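Local coordinates for protein NAD-dependent aldehyde dehydrogenase (Burkholderia multivorans, PDB 5UJU) that probably oxidises aldehydes to carboxylic acids with NAD+ as the electron acceptor, at residues L124-L127 with A128-R132; P223-F226 with A227-T231; V237-P241 with G242-P246; G369-S372 with F373-A377; D404-T407 with A408-A412. One frame throughout, in Å; residues are numbered along the deposited sequence.

All five contacts are local and follow one another along the chain. Contact 1 lies at the end of helix 97-132 and contact 2 at the end of helix 217-230. These two touch where F226 meets I126, L127 and L130. Contact 3 is the turn from strand 234-238 into helix 245-260. Its centre is about 17 Å from that of contact 2, and V237 packs on L225. Contacts 2 and 3 belong to successive beta-alpha-beta units of one mixed sheet, probably the NAD-binding domain, against which contact 1 packs. Contacts 4 and 5 lie farther off, about 30 Å apart between centres. Contact 4 leads into helix 373-388, whose start packs on the other large sheet. Contact 5 lies in helix 404-414.

Contact 1. Residues L124-L127 with A128-R132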
loop_
_atom_site.group_PDB
_atom_site.type_symbol
_atom_site.label_atom_id
_atom_site.label_comp_id
_atom_site.label_asym_id
_atom_site.label_seq_id
_atom_site.Cartn_x
_atom_site.Cartn_y
_atom_site.Cartn_z
ATOM N N LEU A 124 -13.631 -12.881 -13.409
ATOM C CA LEU A 124 -13.934 -14.278 -13.113
ATOM C C LEU A 124 -14.284 -15.048 -14.373
ATOM O O LEU A 124 -13.966 -16.240 -14.484
ATOM C CB LEU A 124 -15.072 -14.376 -12.098
ATOM C CG LEU A 124 -14.767 -13.701 -10.759
ATOM C CD1 LEU A 124 -16.008 -13.628 -9.845
ATOM C CD2 LEU A 124 -13.606 -14.393 -10.069
ATOM N N GLU A 125 -14.935 -14.389 -15.329
ATOM C CA GLU A 125 -15.245 -15.039 -16.595
ATOM C C GLU A 125 -13.982 -15.306 -17.399
ATOM O O GLU A 125 -13.847 -16.374 -18.011
ATOM C CB GLU A 125 -16.237 -14.188 -17.389
ATOM C CG GLU A 125 -16.523 -14.694 -18.798
ATOM C CD GLU A 125 -17.255 -16.033 -18.848
ATOM O OE1 GLU A 125 -17.891 -16.432 -17.846
ATOM O OE2 GLU A 125 -17.194 -16.685 -19.914
ATOM N N ILE A 126 -13.053 -14.347 -17.426
ATOM C CA ILE A 126 -11.775 -14.583 -18.089
ATOM C C ILE A 126 -11.097 -15.818 -17.490
ATOM O O ILE A 126 -10.623 -16.697 -18.217
ATOM C CB ILE A 126 -10.868 -13.343 -17.988
ATOM C CG1 ILE A 126 -11.469 -12.150 -18.761
ATOM C CG2 ILE A 126 -9.434 -13.695 -18.439
ATOM C CD1 ILE A 126 -10.767 -10.824 -18.492
ATOM N N LEU A 127 -11.075 -15.913 -16.152
ATOM C CA LEU A 127 -10.440 -17.056 -15.480
ATOM C C LEU A 127 -11.103 -18.377 -15.859
ATOM O O LEU A 127 -10.419 -19.389 -16.058
ATOM C CB LEU A 127 -10.456 -16.856 -13.962
ATOM C CG LEU A 127 -9.538 -15.712 -13.502
ATOM C CD1 LEU A 127 -9.536 -15.543 -11.993
ATOM C CD2 LEU A 127 -8.147 -15.998 -14.006
ATOM N N ALA A 128 -12.435 -18.386 -15.968
ATOM C CA ALA A 128 -13.127 -19.595 -16.390
ATOM C C ALA A 128 -12.663 -20.025 -17.772
ATOM O O ALA A 128 -12.414 -21.210 -18.011
ATOM C CB ALA A 128 -14.645 -19.363 -16.379
ATOM N N ARG A 129 -12.512 -19.066 -18.690
ATOM C CA ARG A 129 -12.088 -19.403 -20.044
ATOM C C ARG A 129 -10.612 -19.783 -20.083
ATOM O O ARG A 129 -10.209 -20.639 -20.877
ATOM C CB ARG A 129 -12.374 -18.237 -20.985
ATOM C CG ARG A 129 -13.852 -17.836 -21.009
ATOM C CD ARG A 129 -14.222 -17.042 -22.252
ATOM N NE ARG A 129 -15.598 -16.551 -22.179
ATOM C CZ ARG A 129 -16.176 -15.800 -23.111
ATOM N NH1 ARG A 129 -15.504 -15.453 -24.208
ATOM N NH2 ARG A 129 -17.426 -15.400 -22.946
ATOM N N LEU A 130 -9.791 -19.148 -19.259
ATOM C CA LEU A 130 -8.396 -19.557 -19.197
ATOM C C LEU A 130 -8.283 -21.007 -18.741
ATOM O O LEU A 130 -7.513 -21.782 -19.318
ATOM C CB LEU A 130 -7.617 -18.630 -18.272
ATOM C CG LEU A 130 -7.425 -17.182 -18.730
ATOM C CD1 LEU A 130 -6.742 -16.403 -17.617
ATOM C CD2 LEU A 130 -6.589 -17.146 -19.992
ATOM N N ASN A 131 -9.093 -21.410 -17.750
ATOM C CA ASN A 131 -9.077 -22.808 -17.323
ATOM C C ASN A 131 -9.438 -23.739 -18.473
ATOM O O ASN A 131 -8.798 -24.782 -18.656
ATOM C CB ASN A 131 -10.025 -23.035 -16.145
ATOM C CG ASN A 131 -9.915 -24.439 -15.587
ATOM O OD1 ASN A 131 -10.895 -25.169 -15.517
ATOM N ND2 ASN A 131 -8.711 -24.816 -15.172
ATOM N N ARG A 132 -10.453 -23.379 -19.271
ATOM C CA ARG A 132 -10.798 -24.221 -20.414
ATOM C C ARG A 132 -9.680 -24.296 -21.442
ATOM O O ARG A 132 -9.619 -25.274 -22.192
ATOM C CB ARG A 132 -12.078 -23.731 -21.100
ATOM C CG ARG A 132 -13.337 -23.930 -20.278
ATOM C CD ARG A 132 -14.581 -23.712 -21.140
ATOM N NE ARG A 132 -15.034 -22.323 -21.092
ATOM C CZ ARG A 132 -15.786 -21.809 -20.124
ATOM N NH1 ARG A 132 -16.181 -22.572 -19.110
ATOM N NH2 ARG A 132 -16.143 -20.532 -20.171
#
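E125 OE2 lies at an edge of both guanidinium groups, R129 and R132, close to their planes. A128 O lies on one face of the R132 group, over its centre, 4.0 Å above the plane. The motif is a salt-bridge network on the last turns of helix 97-132, with spacings of i to i+4 and i to i+7. The stronger link is R129 NE to E125 OE2, 2.8 Å and nearly straight at 162°. It uses the anti lone pair of OE2, and the carboxylate stands almost perpendicular to the guanidinium, 88° between planes. R129 NH2 adds a weak bond to the same oxygen. R132 NH2 is a long partner, 4.0 Å from E125 OE2. With chi1 at 174° the E125 chain starts away from its backbone N, then bends at chi2, which brings the carboxylate to R129. The other oxygen, OE1, is held by K16 and H17, and R129 NH2 also pairs with E260. The carboxylate is therefore gripped at both oxygens, and the positive groups around it probably favour its charged form. I126, L127 and L130 form an apolar patch. I126 and L130 lie side by side, with I126 CG2 and L130 CD1 3.9 Å apart. They and L127 pack on F226 of helix 217-230. L127 CD2 also lies 3.9 Å from L130 CD1.

Contact 2. Residues P223-F226 with A227-T231; sequences PGLF and ADLAT
The amide of A230 makes the shortest backbone bond between 223-226 and 227-231, 2.9 Å from A230 N to F226 O at 160°. It belongs to the last turns of helix 217-230, the helix of a beta-alpha-beta unit between strands 191-211 and 234-238. Three more i to i+4 bonds precede it: A227 N to P223 O, D228 N to G224 O and L229 N to L225 O. The side chains of L225 and L229 lie side by side and point the same way. Their CD1 atoms are 4.0 Å apart, and both leucines rest on V235 of the following strand. A chi1 of 164° turns L225 CG away from its own amide, and from there the CD1 branch reaches L229. F226 CD1 approaches the same methyl, L229 CD1, at 4.3 Å. The F226 ring also packs edge-to-face with Y222 and touches helix 97-132. The D228 carboxylate finds its strong partner elsewhere, through OD1 in a salt bridge to R553. The D228 side chain folds back along the helix, so that its CG is 3.2 Å from G224 O.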
loop_
_atom_site.group_PDB
_atom_site.type_symbol
_atom_site.label_atom_id
_atom_site.label_comp_id
_atom_site.label_asym_id
_atom_site.label_seq_id
_atom_site.Cartn_x
_atom_site.Cartn_y
_atom_site.Cartn_z
ATOM N N PRO A 223 -1.178 -12.605 -10.968
ATOM C CA PRO A 223 -1.646 -11.836 -9.799
ATOM C C PRO A 223 -1.710 -10.336 -10.045
ATOM O O PRO A 223 -2.706 -9.704 -9.681
ATOM C CB PRO A 223 -0.628 -12.207 -8.705
ATOM C CG PRO A 223 -0.191 -13.598 -9.076
ATOM C CD PRO A 223 -0.100 -13.547 -10.593
ATOM N N GLY A 224 -0.689 -9.746 -10.667
ATOM C CA GLY A 224 -0.746 -8.324 -10.970
ATOM C C GLY A 224 -1.778 -7.985 -12.035
ATOM O O GLY A 224 -2.496 -6.988 -11.919
ATOM N N LEU A 225 -1.869 -8.810 -13.082
ATOM C CA LEU A 225 -2.814 -8.549 -14.166
ATOM C C LEU A 225 -4.251 -8.510 -13.656
ATOM O O LEU A 225 -5.007 -7.577 -13.952
ATOM C CB LEU A 225 -2.650 -9.612 -15.251
ATOM C CG LEU A 225 -3.742 -9.803 -16.317
ATOM C CD1 LEU A 225 -3.987 -8.518 -17.114
ATOM C CD2 LEU A 225 -3.359 -10.957 -17.249
ATOM N N PHE A 226 -4.638 -9.506 -12.862
ATOM C CA PHE A 226 -6.014 -9.611 -12.407
ATOM C C PHE A 226 -6.303 -8.741 -11.190
ATOM O O PHE A 226 -7.447 -8.314 -11.016
ATOM C CB PHE A 226 -6.347 -11.085 -12.155
ATOM C CG PHE A 226 -6.527 -11.846 -13.428
ATOM C CD1 PHE A 226 -7.735 -11.787 -14.112
ATOM C CD2 PHE A 226 -5.467 -12.529 -14.004
ATOM C CE1 PHE A 226 -7.903 -12.447 -15.319
ATOM C CE2 PHE A 226 -5.629 -13.191 -15.214
ATOM C CZ PHE A 226 -6.854 -13.148 -15.873
ATOM N N ALA A 227 -5.303 -8.446 -10.348
ATOM C CA ALA A 227 -5.497 -7.389 -9.357
ATOM C C ALA A 227 -5.785 -6.049 -10.037
ATOM O O ALA A 227 -6.598 -5.251 -9.545
ATOM C CB ALA A 227 -4.265 -7.271 -8.461
ATOM N N ASP A 228 -5.074 -5.764 -11.133
ATOM C CA ASP A 228 -5.315 -4.548 -11.901
ATOM C C ASP A 228 -6.740 -4.539 -12.451
ATOM O O ASP A 228 -7.486 -3.578 -12.248
ATOM C CB ASP A 228 -4.302 -4.437 -13.044
ATOM C CG ASP A 228 -2.935 -3.893 -12.614
ATOM O OD1 ASP A 228 -2.796 -3.409 -11.477
ATOM O OD2 ASP A 228 -1.989 -3.946 -13.445
ATOM N N LEU A 229 -7.134 -5.622 -13.134
ATOM C CA LEU A 229 -8.443 -5.672 -13.788
ATOM C C LEU A 229 -9.577 -5.633 -12.775
ATOM O O LEU A 229 -10.558 -4.908 -12.965
ATOM C CB LEU A 229 -8.556 -6.931 -14.651
ATOM C CG LEU A 229 -7.841 -6.927 -15.994
ATOM C CD1 LEU A 229 -7.978 -8.316 -16.634
ATOM C CD2 LEU A 229 -8.433 -5.822 -16.897
ATOM N N ALA A 230 -9.449 -6.398 -11.685
ATOM C CA ALA A 230 -10.480 -6.473 -10.659
ATOM C C ALA A 230 -10.679 -5.149 -9.931
ATOM O O ALA A 230 -11.671 -4.990 -9.213
ATOM C CB ALA A 230 -10.141 -7.575 -9.641
ATOM N N THR A 231 -9.734 -4.220 -10.035
ATOM C CA THR A 231 -9.928 -2.902 -9.447
ATOM C C THR A 231 -10.159 -1.841 -10.523
ATOM O O THR A 231 -9.983 -0.648 -10.261
ATOM C CB THR A 231 -8.742 -2.536 -8.547
ATOM O OG1 THR A 231 -7.523 -2.662 -9.290
ATOM C CG2 THR A 231 -8.693 -3.482 -7.317
#

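Contact 3. Residues V237-P241 with G242-P246; sequences VKPHP and GAILP
H240 uses both its ring and its backbone to hold the turn it begins. H240 ND1 accepts from G242 N at 2.8 Å, with a fairly straight N-H (162°). The donor meets the ring edge, tilted 17° from its plane. The H240 chi1 of -173° places ND1 within bonding distance of the G242 amide. P241 CD lies over one ring face of H240, offset toward the rim, 3.2 Å above the plane. H240 O accepts from A243 N at 2.9 Å, the closing bond of a type I beta turn from H240 to A243. One water links the two segments beside the turn: it accepts from H240 N at 2.8 Å and donates to A243 O at 3.0 Å. K238 NZ gives a bond to P239 O, 3.0 Å long, and also forms a salt bridge with D277. The amides of I244 and L245 are taken by E80. P239 CG meets I244 CG2 at 4.1 Å, the two side chains crossing at about a right angle. This turn joins strand 234-238 to helix 245-260 in a beta-alpha-beta unit. ND1 accepts a hydrogen bond, which is consistent with a neutral ring protonated on NE2.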
loop_
_atom_site.group_PDB
_atom_site.type_symbol
_atom_site.label_atom_id
_atom_site.label_comp_id
_atom_site.label_asym_id
_atom_site.label_seq_id
_atom_site.Cartn_x
_atom_site.Cartn_y
_atom_site.Cartn_z
ATOM N N VAL A 237 0.280 -5.578 -20.970
ATOM C CA VAL A 237 1.038 -6.771 -20.597
ATOM C C VAL A 237 2.283 -6.827 -21.468
ATOM O O VAL A 237 2.182 -6.936 -22.698
ATOM C CB VAL A 237 0.198 -8.046 -20.750
ATOM C CG1 VAL A 237 1.014 -9.271 -20.365
ATOM C CG2 VAL A 237 -1.075 -7.957 -19.908
ATOM N N LYS A 238 3.453 -6.736 -20.831
ATOM C CA LYS A 238 4.751 -6.780 -21.498
ATOM C C LYS A 238 5.474 -8.047 -21.067
ATOM O O LYS A 238 6.179 -8.041 -20.046
ATOM C CB LYS A 238 5.582 -5.540 -21.142
ATOM C CG LYS A 238 6.647 -5.160 -22.178
ATOM C CD LYS A 238 7.772 -6.177 -22.329
ATOM C CE LYS A 238 8.631 -6.264 -21.058
ATOM N NZ LYS A 238 9.721 -7.274 -21.264
ATOM N N PRO A 239 5.341 -9.157 -21.787
ATOM C CA PRO A 239 5.989 -10.392 -21.331
ATOM C C PRO A 239 7.499 -10.330 -21.499
ATOM O O PRO A 239 8.056 -9.520 -22.244
ATOM C CB PRO A 239 5.384 -11.490 -22.223
ATOM C CG PRO A 239 4.199 -10.831 -22.942
ATOM C CD PRO A 239 4.503 -9.364 -22.983
ATOM N N HIS A 240 8.172 -11.220 -20.794
ATOM C CA HIS A 240 9.572 -11.441 -21.097
ATOM C C HIS A 240 9.704 -11.901 -22.550
ATOM O O HIS A 240 8.913 -12.738 -23.006
ATOM C CB HIS A 240 10.164 -12.478 -20.143
ATOM C CG HIS A 240 11.642 -12.636 -20.288
ATOM N ND1 HIS A 240 12.208 -13.324 -21.338
ATOM C CD2 HIS A 240 12.673 -12.188 -19.529
ATOM C CE1 HIS A 240 13.525 -13.305 -21.214
ATOM N NE2 HIS A 240 13.832 -12.621 -20.125
ATOM N N PRO A 241 10.678 -11.382 -23.309
ATOM C CA PRO A 241 10.775 -11.744 -24.738
ATOM C C PRO A 241 10.997 -13.233 -24.991
ATOM O O PRO A 241 10.825 -13.692 -26.131
ATOM C CB PRO A 241 11.975 -10.924 -25.241
ATOM C CG PRO A 241 12.320 -9.989 -24.158
ATOM C CD PRO A 241 11.782 -10.508 -22.878
ATOM N N GLY A 242 11.393 -14.001 -23.979
ATOM C CA GLY A 242 11.520 -15.440 -24.127
ATOM C C GLY A 242 10.272 -16.242 -23.802
ATOM O O GLY A 242 10.262 -17.460 -24.010
ATOM N N ALA A 243 9.208 -15.595 -23.304
ATOM C CA ALA A 243 7.983 -16.304 -22.915
ATOM C C ALA A 243 6.783 -15.397 -23.179
ATOM O O ALA A 243 6.102 -14.958 -22.255
ATOM C CB ALA A 243 8.000 -16.730 -21.446
ATOM N N ILE A 244 6.521 -15.116 -24.455
ATOM C CA ILE A 244 5.393 -14.259 -24.834
ATOM C C ILE A 244 4.105 -15.057 -24.985
ATOM O O ILE A 244 3.058 -14.660 -24.476
ATOM C CB ILE A 244 5.712 -13.498 -26.136
ATOM C CG1 ILE A 244 6.949 -12.615 -25.960
ATOM C CG2 ILE A 244 4.487 -12.661 -26.581
ATOM C CD1 ILE A 244 7.576 -12.202 -27.299
ATOM N N LEU A 245 4.170 -16.183 -25.689
ATOM C CA LEU A 245 2.969 -16.911 -26.091
ATOM C C LEU A 245 1.995 -17.178 -24.952
ATOM O O LEU A 245 0.786 -16.972 -25.157
ATOM C CB LEU A 245 3.356 -18.225 -26.787
ATOM C CG LEU A 245 2.161 -18.947 -27.435
ATOM C CD1 LEU A 245 1.460 -18.013 -28.444
ATOM C CD2 LEU A 245 2.540 -20.269 -28.110
ATOM N N PRO A 246 2.421 -17.638 -23.761
ATOM C CA PRO A 246 1.431 -17.861 -22.690
ATOM C C PRO A 246 0.645 -16.614 -22.327
ATOM O O PRO A 246 -0.551 -16.720 -22.032
ATOM C CB PRO A 246 2.289 -18.369 -21.505
ATOM C CG PRO A 246 3.488 -18.959 -22.143
ATOM C CD PRO A 246 3.765 -18.105 -23.354
HETATM O O HOH W 1 6.887 -13.466 -19.824
#

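Contact 4. Residues G369-S372 with F373-A377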
loop_
_atom_site.group_PDB
_atom_site.type_symbol
_atom_site.label_atom_id
_atom_site.label_comp_id
_atom_site.label_asym_id
_atom_site.label_seq_id
_atom_site.Cartn_x
_atom_site.Cartn_y
_atom_site.Cartn_z
ATOM N N GLY A 369 21.135 -42.999 14.898
ATOM C CA GLY A 369 22.439 -42.636 15.424
ATOM C C GLY A 369 23.000 -41.376 14.788
ATOM O O GLY A 369 22.300 -40.603 14.129
ATOM N N HIS A 370 24.305 -41.188 14.970
ATOM C CA HIS A 370 24.984 -39.995 14.476
ATOM C C HIS A 370 25.308 -40.109 12.993
ATOM O O HIS A 370 25.654 -41.185 12.500
ATOM C CB HIS A 370 26.270 -39.773 15.264
ATOM C CG HIS A 370 27.039 -38.562 14.844
ATOM N ND1 HIS A 370 26.750 -37.298 15.310
ATOM C CD2 HIS A 370 28.105 -38.427 14.021
ATOM C CE1 HIS A 370 27.600 -36.435 14.784
ATOM N NE2 HIS A 370 28.435 -37.095 14.001
ATOM N N ALA A 371 25.218 -38.986 12.281
ATOM C CA ALA A 371 25.615 -38.915 10.880
ATOM C C ALA A 371 26.609 -37.779 10.701
ATOM O O ALA A 371 26.362 -36.659 11.160
ATOM C CB ALA A 371 24.408 -38.711 9.954
ATOM N N SER A 372 27.720 -38.069 10.027
ATOM C CA SER A 372 28.750 -37.077 9.768
ATOM C C SER A 372 28.302 -36.083 8.701
ATOM O O SER A 372 27.328 -36.299 7.964
ATOM C CB SER A 372 30.042 -37.753 9.311
ATOM O OG SER A 372 29.922 -38.186 7.960
ATOM N N PHE A 373 29.051 -34.980 8.607
ATOM C CA PHE A 373 28.811 -34.039 7.522
ATOM C C PHE A 373 28.899 -34.740 6.170
ATOM O O PHE A 373 28.000 -34.605 5.333
ATOM C CB PHE A 373 29.796 -32.861 7.589
ATOM C CG PHE A 373 29.665 -31.895 6.427
ATOM C CD1 PHE A 373 30.346 -32.116 5.233
ATOM C CD2 PHE A 373 28.849 -30.776 6.525
ATOM C CE1 PHE A 373 30.213 -31.238 4.158
ATOM C CE2 PHE A 373 28.711 -29.888 5.453
ATOM C CZ PHE A 373 29.395 -30.123 4.269
ATOM N N ASP A 374 29.966 -35.519 5.944
ATOM C CA ASP A 374 30.106 -36.141 4.632
ATOM C C ASP A 374 28.981 -37.128 4.365
ATOM O O ASP A 374 28.525 -37.249 3.221
ATOM C CB ASP A 374 31.459 -36.825 4.474
ATOM C CG ASP A 374 32.616 -35.873 4.675
ATOM O OD1 ASP A 374 32.577 -34.741 4.145
ATOM O OD2 ASP A 374 33.594 -36.279 5.322
ATOM N N GLU A 375 28.490 -37.811 5.406
ATOM C CA GLU A 375 27.361 -38.713 5.195
ATOM C C GLU A 375 26.097 -37.944 4.804
ATOM O O GLU A 375 25.345 -38.393 3.935
ATOM C CB GLU A 375 27.132 -39.581 6.437
ATOM C CG GLU A 375 28.277 -40.582 6.658
ATOM C CD GLU A 375 28.154 -41.434 7.912
ATOM O OE1 GLU A 375 27.578 -40.984 8.925
ATOM O OE2 GLU A 375 28.620 -42.589 7.858
ATOM N N VAL A 376 25.844 -36.785 5.413
ATOM C CA VAL A 376 24.672 -36.004 5.019
ATOM C C VAL A 376 24.820 -35.514 3.583
ATOM O O VAL A 376 23.896 -35.632 2.765
ATOM C CB VAL A 376 24.442 -34.835 5.994
ATOM C CG1 VAL A 376 23.332 -33.908 5.471
ATOM C CG2 VAL A 376 24.087 -35.348 7.369
ATOM N N ALA A 377 25.996 -34.968 3.251
ATOM C CA ALA A 377 26.225 -34.454 1.907
ATOM C C ALA A 377 26.102 -35.558 0.866
ATOM O O ALA A 377 25.484 -35.366 -0.189
ATOM C CB ALA A 377 27.602 -33.800 1.825
#
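E375 reaches back from the first turn of helix 373-388 to S372, the residue just before it. Its CB lies 3.5 Å from S372 OG, and CG is closer still, 3.2 Å from the same oxygen. CD passes on beside S372, and OE1 ends at the backbone, accepting from S372 N at 3.1 Å. That bond is nearly straight (165°), and the donor meets OE1 on the anti side, 29° out of the carboxylate plane. OE1 also lies 3.5 Å from A371 CA. With CG anti to the carbonyl carbon and the chain extended beyond it, the carboxylate is carried back to the strand end. S372 answers with its own side chain. Its OG sits between the backbone N and the carbonyl carbon (chi1 76°) and accepts from E375 N at 3.0 Å. S372 O takes V376 N, the first i to i+4 bond across this junction. A371 CB touches V376 CG2 at 4.3 Å, and both side chains rest on I364 of the neighbouring strand. F373 packs on V463 and A465. The two reciprocal bonds, side chain to backbone each way, make a capping box with S372 as N-cap, where strand 369-371 gives way to the helix.

Contact 5. Residues D404-T407 with A408-A412; sequences DGVT and ARIDA
Helix 404-414 is a short helix, and V406 and I410 meet along its buried side. V406 CG1 and I410 CD1 are 4.3 Å apart. I410 CG1 comes closer to the backbone, 3.3 Å from V406 O. It lies anti to its own carbonyl carbon (chi1 -68°), which keeps it beside the turn before. V406 also packs on I401 and F457, and its side chain is about 8 Å from the bound sodium ion. R409 takes a different path. Its chain leaves the helix extended and bends at chi3 (-57°), folding the guanidinium back over the preceding turn. G405 O then lies over one face of that group, 3.9 Å from R409 NH1. The polar end is held from outside by F457 O, which accepts from NH1. The alpha-helical i to i+4 ladder runs beneath these side chains. A408 N bonds to D404 O, R409 N to G405 O and I410 N to V406 O, the last at 3.0 Å and nearly in line with the carbonyl. D411 N to T407 O is weak at 3.3 Å. Two acids on the exposed surface find arginines: D404 OD1 pairs with R435, and D411 OD1 with R414.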
loop_
_atom_site.group_PDB
_atom_site.type_symbol
_atom_site.label_atom_id
_atom_site.label_comp_id
_atom_site.label_asym_id
_atom_site.label_seq_id
_atom_site.Cartn_x
_atom_site.Cartn_y
_atom_site.Cartn_z
ATOM N N ASP A 404 20.748 -20.468 -22.674
ATOM C CA ASP A 404 22.152 -20.851 -22.631
ATOM C C ASP A 404 22.935 -20.122 -21.545
ATOM O O ASP A 404 24.051 -20.551 -21.225
ATOM C CB ASP A 404 22.802 -20.582 -23.987
ATOM C CG ASP A 404 22.166 -21.373 -25.104
ATOM O OD1 ASP A 404 21.987 -22.601 -24.934
ATOM O OD2 ASP A 404 21.845 -20.766 -26.153
ATOM N N GLY A 405 22.364 -19.079 -20.931
ATOM C CA GLY A 405 23.058 -18.410 -19.844
ATOM C C GLY A 405 23.092 -19.242 -18.575
ATOM O O GLY A 405 24.027 -19.127 -17.775
ATOM N N VAL A 406 22.098 -20.118 -18.391
ATOM C CA VAL A 406 22.115 -21.019 -17.243
ATOM C C VAL A 406 23.235 -22.044 -17.410
ATOM O O VAL A 406 23.941 -22.382 -16.454
ATOM C CB VAL A 406 20.743 -21.696 -17.073
ATOM C CG1 VAL A 406 20.800 -22.765 -15.979
ATOM C CG2 VAL A 406 19.659 -20.665 -16.793
ATOM N N THR A 407 23.407 -22.552 -18.632
ATOM C CA THR A 407 24.497 -23.477 -18.921
ATOM C C THR A 407 25.853 -22.856 -18.598
ATOM O O THR A 407 26.744 -23.530 -18.067
ATOM C CB THR A 407 24.434 -23.902 -20.387
ATOM O OG1 THR A 407 23.232 -24.652 -20.604
ATOM C CG2 THR A 407 25.628 -24.768 -20.737
ATOM N N ALA A 408 26.036 -21.573 -18.929
ATOM C CA ALA A 408 27.303 -20.910 -18.626
ATOM C C ALA A 408 27.529 -20.799 -17.123
ATOM O O ALA A 408 28.656 -20.974 -16.641
ATOM C CB ALA A 408 27.341 -19.522 -19.267
ATOM N N ARG A 409 26.466 -20.523 -16.365
ATOM C CA ARG A 409 26.610 -20.353 -14.927
ATOM C C ARG A 409 26.903 -21.678 -14.230
ATOM O O ARG A 409 27.609 -21.693 -13.215
ATOM C CB ARG A 409 25.354 -19.703 -14.356
ATOM C CG ARG A 409 25.445 -19.368 -12.873
ATOM C CD ARG A 409 24.191 -18.646 -12.380
ATOM N NE ARG A 409 23.913 -17.417 -13.122
ATOM C CZ ARG A 409 22.996 -17.302 -14.081
ATOM N NH1 ARG A 409 22.240 -18.346 -14.421
ATOM N NH2 ARG A 409 22.831 -16.136 -14.694
ATOM N N ILE A 410 26.358 -22.786 -14.740
ATOM C CA ILE A 410 26.709 -24.108 -14.223
ATOM C C ILE A 410 28.212 -24.314 -14.319
ATOM O O ILE A 410 28.854 -24.791 -13.377
ATOM C CB ILE A 410 25.940 -25.211 -14.976
ATOM C CG1 ILE A 410 24.444 -25.142 -14.669
ATOM C CG2 ILE A 410 26.453 -26.595 -14.601
ATOM C CD1 ILE A 410 23.587 -26.033 -15.567
ATOM N N ASP A 411 28.799 -23.975 -15.469
ATOM C CA ASP A 411 30.236 -24.173 -15.616
ATOM C C ASP A 411 31.024 -23.208 -14.740
ATOM O O ASP A 411 32.077 -23.575 -14.205
ATOM C CB ASP A 411 30.665 -24.042 -17.075
ATOM C CG ASP A 411 32.105 -24.507 -17.290
ATOM O OD1 ASP A 411 32.376 -25.714 -17.093
ATOM O OD2 ASP A 411 32.968 -23.668 -17.635
ATOM N N ALA A 412 30.535 -21.975 -14.568
ATOM C CA ALA A 412 31.190 -21.070 -13.627
ATOM C C ALA A 412 31.159 -21.640 -12.210
ATOM O O ALA A 412 32.159 -21.577 -11.483
ATOM C CB ALA A 412 30.534 -19.692 -13.667
#